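Local structure of gram-positive cocci surface proteins LPxTG domain-containing protein (Streptococcus pneumoniae, 3NZ3) at residues A[16-21]-A[63-68]; A[26-31]-A[36-41]. The protein probably helps the bacterium adhere to host mucus, this chain being the mucin-binding domain of a cell-wall-anchored surface protein. All coordinates share one frame; numbering follows the deposited sequence.

Interaction 1 (A[16-21]-A[63-68])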
loop_
_atom_site.group_PDB
_atom_site.type_symbol
_atom_site.label_atom_id
_atom_site.label_comp_id
_atom_site.label_asym_id
_atom_site.label_seq_id
_atom_site.Cartn_x
_atom_site.Cartn_y
_atom_site.Cartn_z
ATOM N N SER A 16 -26.513 -1.712 -2.546
ATOM C CA SER A 16 -25.460 -2.458 -1.874
ATOM C C SER A 16 -24.166 -1.693 -2.075
ATOM O O SER A 16 -24.140 -0.675 -2.783
ATOM C CB SER A 16 -25.352 -3.882 -2.433
ATOM O OG SER A 16 -25.103 -3.877 -3.828
ATOM N N THR A 17 -23.097 -2.187 -1.462
ATOM C CA THR A 17 -21.800 -1.539 -1.528
ATOM C C THR A 17 -20.764 -2.533 -2.023
ATOM O O THR A 17 -20.740 -3.684 -1.581
ATOM C CB THR A 17 -21.394 -0.999 -0.140
ATOM O OG1 THR A 17 -22.474 -0.231 0.396
ATOM C CG2 THR A 17 -20.142 -0.137 -0.211
ATOM N N GLU A 18 -19.929 -2.089 -2.959
ATOM C CA GLU A 18 -18.767 -2.862 -3.376
ATOM C C GLU A 18 -17.525 -2.265 -2.726
ATOM O O GLU A 18 -17.372 -1.043 -2.673
ATOM C CB GLU A 18 -18.613 -2.862 -4.902
ATOM C CG GLU A 18 -17.514 -3.800 -5.414
ATOM C CD GLU A 18 -17.330 -3.764 -6.932
ATOM O OE1 GLU A 18 -18.116 -3.075 -7.627
ATOM O OE2 GLU A 18 -16.390 -4.435 -7.421
ATOM N N THR A 19 -16.650 -3.129 -2.220
ATOM C CA THR A 19 -15.370 -2.679 -1.668
ATOM C C THR A 19 -14.224 -3.492 -2.231
ATOM O O THR A 19 -14.388 -4.669 -2.572
ATOM C CB THR A 19 -15.314 -2.777 -0.127
ATOM O OG1 THR A 19 -15.529 -4.134 0.272
ATOM C CG2 THR A 19 -16.363 -1.871 0.521
ATOM N N LYS A 20 -13.064 -2.855 -2.332
ATOM C CA LYS A 20 -11.840 -3.552 -2.697
ATOM C C LYS A 20 -10.658 -2.949 -1.950
ATOM O O LYS A 20 -10.675 -1.771 -1.599
ATOM C CB LYS A 20 -11.613 -3.524 -4.212
ATOM C CG LYS A 20 -11.347 -2.171 -4.814
ATOM C CD LYS A 20 -11.042 -2.355 -6.302
ATOM C CE LYS A 20 -10.736 -1.048 -6.978
ATOM N NZ LYS A 20 -10.378 -1.285 -8.414
ATOM N N THR A 21 -9.644 -3.771 -1.705
ATOM C CA THR A 21 -8.474 -3.357 -0.937
ATOM C C THR A 21 -7.253 -3.317 -1.850
ATOM O O THR A 21 -7.000 -4.251 -2.621
ATOM C CB THR A 21 -8.239 -4.274 0.281
ATOM O OG1 THR A 21 -9.432 -4.320 1.073
ATOM C CG2 THR A 21 -7.080 -3.764 1.150
ATOM N N GLY A 63 -21.852 4.077 -8.380
ATOM C CA GLY A 63 -21.345 5.385 -8.005
ATOM C C GLY A 63 -19.835 5.434 -8.165
ATOM O O GLY A 63 -19.206 4.440 -8.527
ATOM N N GLU A 64 -19.253 6.592 -7.881
ATOM C CA GLU A 64 -17.804 6.750 -7.908
ATOM C C GLU A 64 -17.178 6.022 -6.715
ATOM O O GLU A 64 -17.813 5.882 -5.669
ATOM C CB GLU A 64 -17.427 8.235 -7.865
ATOM C CG GLU A 64 -17.867 9.040 -9.084
ATOM C CD GLU A 64 -17.304 8.487 -10.379
ATOM O OE1 GLU A 64 -16.087 8.242 -10.452
ATOM O OE2 GLU A 64 -18.086 8.283 -11.323
ATOM N N TRP A 65 -15.939 5.571 -6.881
ATOM C CA TRP A 65 -15.171 4.980 -5.784
ATOM C C TRP A 65 -14.614 6.066 -4.863
ATOM O O TRP A 65 -14.318 7.181 -5.306
ATOM C CB TRP A 65 -13.978 4.194 -6.324
ATOM C CG TRP A 65 -14.281 2.920 -7.034
ATOM C CD1 TRP A 65 -14.424 2.744 -8.393
ATOM C CD2 TRP A 65 -14.403 1.621 -6.445
ATOM N NE1 TRP A 65 -14.653 1.417 -8.668
ATOM C CE2 TRP A 65 -14.644 0.707 -7.494
ATOM C CE3 TRP A 65 -14.348 1.140 -5.123
ATOM C CZ2 TRP A 65 -14.838 -0.667 -7.266
ATOM C CZ3 TRP A 65 -14.535 -0.219 -4.897
ATOM C CH2 TRP A 65 -14.783 -1.107 -5.966
ATOM N N THR A 66 -14.441 5.725 -3.588
ATOM C CA THR A 66 -13.730 6.594 -2.657
ATOM C C THR A 66 -12.242 6.598 -3.008
ATOM O O THR A 66 -11.801 5.865 -3.897
ATOM C CB THR A 66 -13.916 6.140 -1.188
ATOM O OG1 THR A 66 -13.612 4.742 -1.074
ATOM C CG2 THR A 66 -15.345 6.398 -0.722
ATOM N N THR A 67 -11.480 7.446 -2.326
ATOM C CA THR A 67 -10.032 7.483 -2.490
ATOM C C THR A 67 -9.343 7.347 -1.143
ATOM O O THR A 67 -9.942 7.594 -0.088
ATOM C CB THR A 67 -9.553 8.794 -3.128
ATOM O OG1 THR A 67 -10.100 9.895 -2.398
ATOM C CG2 THR A 67 -9.967 8.879 -4.594
ATOM N N GLY A 68 -8.071 6.968 -1.189
ATOM C CA GLY A 68 -7.287 6.799 0.022
ATOM C C GLY A 68 -5.866 7.292 -0.143
ATOM O O GLY A 68 -5.533 8.011 -1.097
#
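A tryptophan from the loop between strands 60-62 and 68-74 lies against the side of the long first strand, 14-30, where Glu18 and Lys20 meet the indole of Trp65. Residues two apart on an extended strand send their side chains to the same side, and here both leave the backbone toward 63-68 while Thr19 between them points away. Lys20 lies over one face. Its CG sits in the cramped rotamer between backbone N and carbonyl carbon (chi1 66°), and from there the extended chain runs across the indole at about a right angle. Lys20 CG meets Trp65 CZ3 at 3.7 Å, and Lys20 CE stands 4.1 Å from the centroid of the six-membered ring of Trp65, a CH-pi contact displaced toward the rim. Farther out, Lys20 NZ is 5.0 Å from the same centroid, 23° off the normal, in a cation-pi interaction; the amine is hydrogen-bonded to the carbonyl oxygen of Ser96. Lysine suits the place because its methylenes pack on the ring while its amine reaches past to that oxygen. Glu18 comes from the other side of the ring plane, out beyond Trp65 CH2: Glu18 CD is 3.8 Å from that atom, the carboxylate plane inclined 62° to the indole. The backbone joins in, with Glu18 O 3.7 Å from Trp65 CZ3 and Thr19 CA near the ring plane at its edge. No hydrogen bond links the two segments, and the charge of Glu18 is met by a salt bridge from OE1 to Arg49 on the neighbouring strand 39-53, a residue that Trp65 also touches. The arrangement is a surface tryptophan of an inter-strand loop laid on a sheet of the Ig-like, all-beta mucin-binding domain through cation-pi and CH-pi contacts.

Interaction 2 (A[26-31]-A[36-41]); sequences IHYVDK and NVKEDV
His27 and Asp40 join side chain to side chain: His27 ND1 donates to Asp40 OD1 at 2.8 Å through a bent bond (148° at the hydrogen), meeting that oxygen from above the carboxylate plane, with ring and carboxylate 65° apart. The oxygen in turn lies somewhat out of the imidazole plane. Next along strand 14-30, Tyr28 lies beneath Lys38. The lysine chain, bent at chi3 (67°), folds back over the phenol, bringing Lys38 CE 3.9 Å above the centre of the Tyr28 ring and Lys38 NZ into a cation-pi interaction 4.2 Å from the same centroid. One water joins Lys38 NZ to Tyr28 OH. Val41 CG2 touches the ring edge, 4.0 Å from Tyr28 CE1, and Val73 of strand 68-74 packs on Ile26, Tyr28 and Val41, so this part of the face suits apolar groups.

Backbone bonds set this register. Ile26 and Val41 form an antiparallel hydrogen-bonded pair, Ile26 N to Val41 O at 2.9 Å and Val41 N to Ile26 O at 3.0 Å. Val37 N reaches Tyr28 O at 2.8 Å, but the chain turns a corner at Lys38, and a second water fills in there. It accepts from Tyr28 N and Asn36 ND2 and donates to Lys38 O and, at 2.6 Å, to Asp40 OD1. That aspartate oxygen therefore receives both histidine and water, an arrangement that probably favours its ionised form and would stabilise positive charge on the imidazole.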
loop_
_atom_site.group_PDB
_atom_site.type_symbol
_atom_site.label_atom_id
_atom_site.label_comp_id
_atom_site.label_asym_id
_atom_site.label_seq_id
_atom_site.Cartn_x
_atom_site.Cartn_y
_atom_site.Cartn_z
ATOM N N ILE A 26 6.074 -2.544 2.365
ATOM C CA ILE A 26 7.461 -2.118 2.376
ATOM C C ILE A 26 8.290 -3.203 3.057
ATOM O O ILE A 26 7.970 -3.627 4.174
ATOM C CB ILE A 26 7.647 -0.753 3.082
ATOM C CG1 ILE A 26 6.603 0.249 2.576
ATOM C CG2 ILE A 26 9.079 -0.224 2.867
ATOM C CD1 ILE A 26 6.487 1.516 3.408
ATOM N N HIS A 27 9.322 -3.668 2.360
ATOM C CA HIS A 27 10.280 -4.629 2.907
ATOM C C HIS A 27 11.572 -3.907 3.252
ATOM O O HIS A 27 11.931 -2.915 2.605
ATOM C CB HIS A 27 10.615 -5.733 1.905
ATOM C CG HIS A 27 9.427 -6.479 1.383
ATOM N ND1 HIS A 27 8.703 -7.363 2.154
ATOM C CD2 HIS A 27 8.860 -6.496 0.153
ATOM C CE1 HIS A 27 7.732 -7.885 1.424
ATOM N NE2 HIS A 27 7.806 -7.376 0.206
ATOM N N TYR A 28 12.273 -4.427 4.257
ATOM C CA TYR A 28 13.547 -3.864 4.709
ATOM C C TYR A 28 14.571 -4.989 4.730
ATOM O O TYR A 28 14.453 -5.921 5.531
ATOM C CB TYR A 28 13.401 -3.254 6.104
ATOM C CG TYR A 28 12.374 -2.145 6.175
ATOM C CD1 TYR A 28 11.036 -2.423 6.452
ATOM C CD2 TYR A 28 12.740 -0.820 5.952
ATOM C CE1 TYR A 28 10.079 -1.399 6.510
ATOM C CE2 TYR A 28 11.801 0.209 6.008
ATOM C CZ TYR A 28 10.470 -0.091 6.284
ATOM O OH TYR A 28 9.541 0.924 6.342
ATOM N N VAL A 29 15.562 -4.913 3.841
ATOM C CA VAL A 29 16.515 -6.013 3.678
ATOM C C VAL A 29 17.980 -5.576 3.726
ATOM O O VAL A 29 18.313 -4.405 3.520
ATOM C CB VAL A 29 16.266 -6.834 2.372
ATOM C CG1 VAL A 29 14.818 -7.345 2.289
ATOM C CG2 VAL A 29 16.620 -6.025 1.126
ATOM N N ASP A 30 18.851 -6.539 4.005
ATOM C CA ASP A 30 20.284 -6.347 3.839
ATOM C C ASP A 30 20.579 -6.270 2.337
ATOM O O ASP A 30 20.188 -7.159 1.574
ATOM C CB ASP A 30 21.032 -7.513 4.491
ATOM C CG ASP A 30 22.538 -7.332 4.488
ATOM O OD1 ASP A 30 23.130 -7.216 3.400
ATOM O OD2 ASP A 30 23.131 -7.329 5.584
ATOM N N LYS A 31 21.260 -5.200 1.921
ATOM C CA LYS A 31 21.601 -4.966 0.506
ATOM C C LYS A 31 22.260 -6.172 -0.167
ATOM O O LYS A 31 21.989 -6.457 -1.335
ATOM C CB LYS A 31 22.514 -3.735 0.360
ATOM C CG LYS A 31 22.714 -3.280 -1.091
ATOM C CD LYS A 31 23.787 -2.220 -1.206
ATOM C CE LYS A 31 24.016 -1.830 -2.668
ATOM N NZ LYS A 31 25.163 -0.891 -2.787
ATOM N N ASN A 36 15.757 -10.112 5.727
ATOM C CA ASN A 36 14.925 -9.028 6.246
ATOM C C ASN A 36 15.472 -8.522 7.576
ATOM O O ASN A 36 15.682 -9.304 8.505
ATOM C CB ASN A 36 13.454 -9.448 6.371
ATOM C CG ASN A 36 12.830 -9.779 5.026
ATOM O OD1 ASN A 36 13.072 -10.848 4.474
ATOM N ND2 ASN A 36 12.025 -8.863 4.492
ATOM N N VAL A 37 15.717 -7.216 7.650
ATOM C CA VAL A 37 16.367 -6.614 8.817
ATOM C C VAL A 37 15.392 -5.856 9.722
ATOM O O VAL A 37 15.766 -5.407 10.819
ATOM C CB VAL A 37 17.560 -5.717 8.405
ATOM C CG1 VAL A 37 18.671 -6.573 7.804
ATOM C CG2 VAL A 37 17.120 -4.639 7.421
ATOM N N LYS A 38 14.155 -5.718 9.242
ATOM C CA LYS A 38 13.046 -5.105 9.970
ATOM C C LYS A 38 11.760 -5.808 9.546
ATOM O O LYS A 38 11.713 -6.435 8.482
ATOM C CB LYS A 38 12.917 -3.618 9.622
ATOM C CG LYS A 38 13.727 -2.657 10.463
ATOM C CD LYS A 38 13.653 -1.231 9.892
ATOM C CE LYS A 38 12.253 -0.643 10.017
ATOM N NZ LYS A 38 12.237 0.843 9.911
ATOM N N GLU A 39 10.718 -5.691 10.369
ATOM C CA GLU A 39 9.389 -6.183 10.003
ATOM C C GLU A 39 8.852 -5.442 8.777
ATOM O O GLU A 39 9.084 -4.241 8.620
ATOM C CB GLU A 39 8.407 -5.993 11.159
ATOM C CG GLU A 39 8.413 -7.099 12.194
ATOM C CD GLU A 39 7.053 -7.274 12.847
ATOM O OE1 GLU A 39 6.461 -6.263 13.276
ATOM O OE2 GLU A 39 6.568 -8.421 12.920
ATOM N N ASP A 40 8.133 -6.163 7.924
ATOM C CA ASP A 40 7.386 -5.550 6.830
ATOM C C ASP A 40 6.410 -4.517 7.365
ATOM O O ASP A 40 5.856 -4.692 8.454
ATOM C CB ASP A 40 6.581 -6.607 6.077
ATOM C CG ASP A 40 7.417 -7.414 5.117
ATOM O OD1 ASP A 40 8.622 -7.116 4.943
ATOM O OD2 ASP A 40 6.846 -8.350 4.518
ATOM N N VAL A 41 6.207 -3.444 6.600
ATOM C CA VAL A 41 5.118 -2.501 6.855
ATOM C C VAL A 41 4.028 -2.737 5.797
ATOM O O VAL A 41 4.290 -2.672 4.591
ATOM C CB VAL A 41 5.614 -1.025 6.865
ATOM C CG1 VAL A 41 4.444 -0.043 6.787
ATOM C CG2 VAL A 41 6.449 -0.750 8.125
HETATM O O HOH W 1 10.961 -6.442 5.846
HETATM O O HOH W 2 9.354 1.138 8.882
#

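In the fold
Strand 14-30 runs through both contacts. Its last part, 26-31, is met after four intervening residues, when the chain doubles back as 36-41 and closes the short loop of interaction 2. The same strand, 39-53, continues antiparallel beside 14-30, and its far part pairs with 16-21. Strand 60-62 adds to its other side, and the following loop, 63-68, brings Trp65 onto 16-21, closing the long loop of interaction 1. The hairpin of interaction 2 thus falls wholly within that larger loop. The centres lie 31 Å apart, on opposite sides of the chain's centre: the contacts lie toward the two ends of the sheet, and loop 63-68 leads on to the second sheet at 68-74.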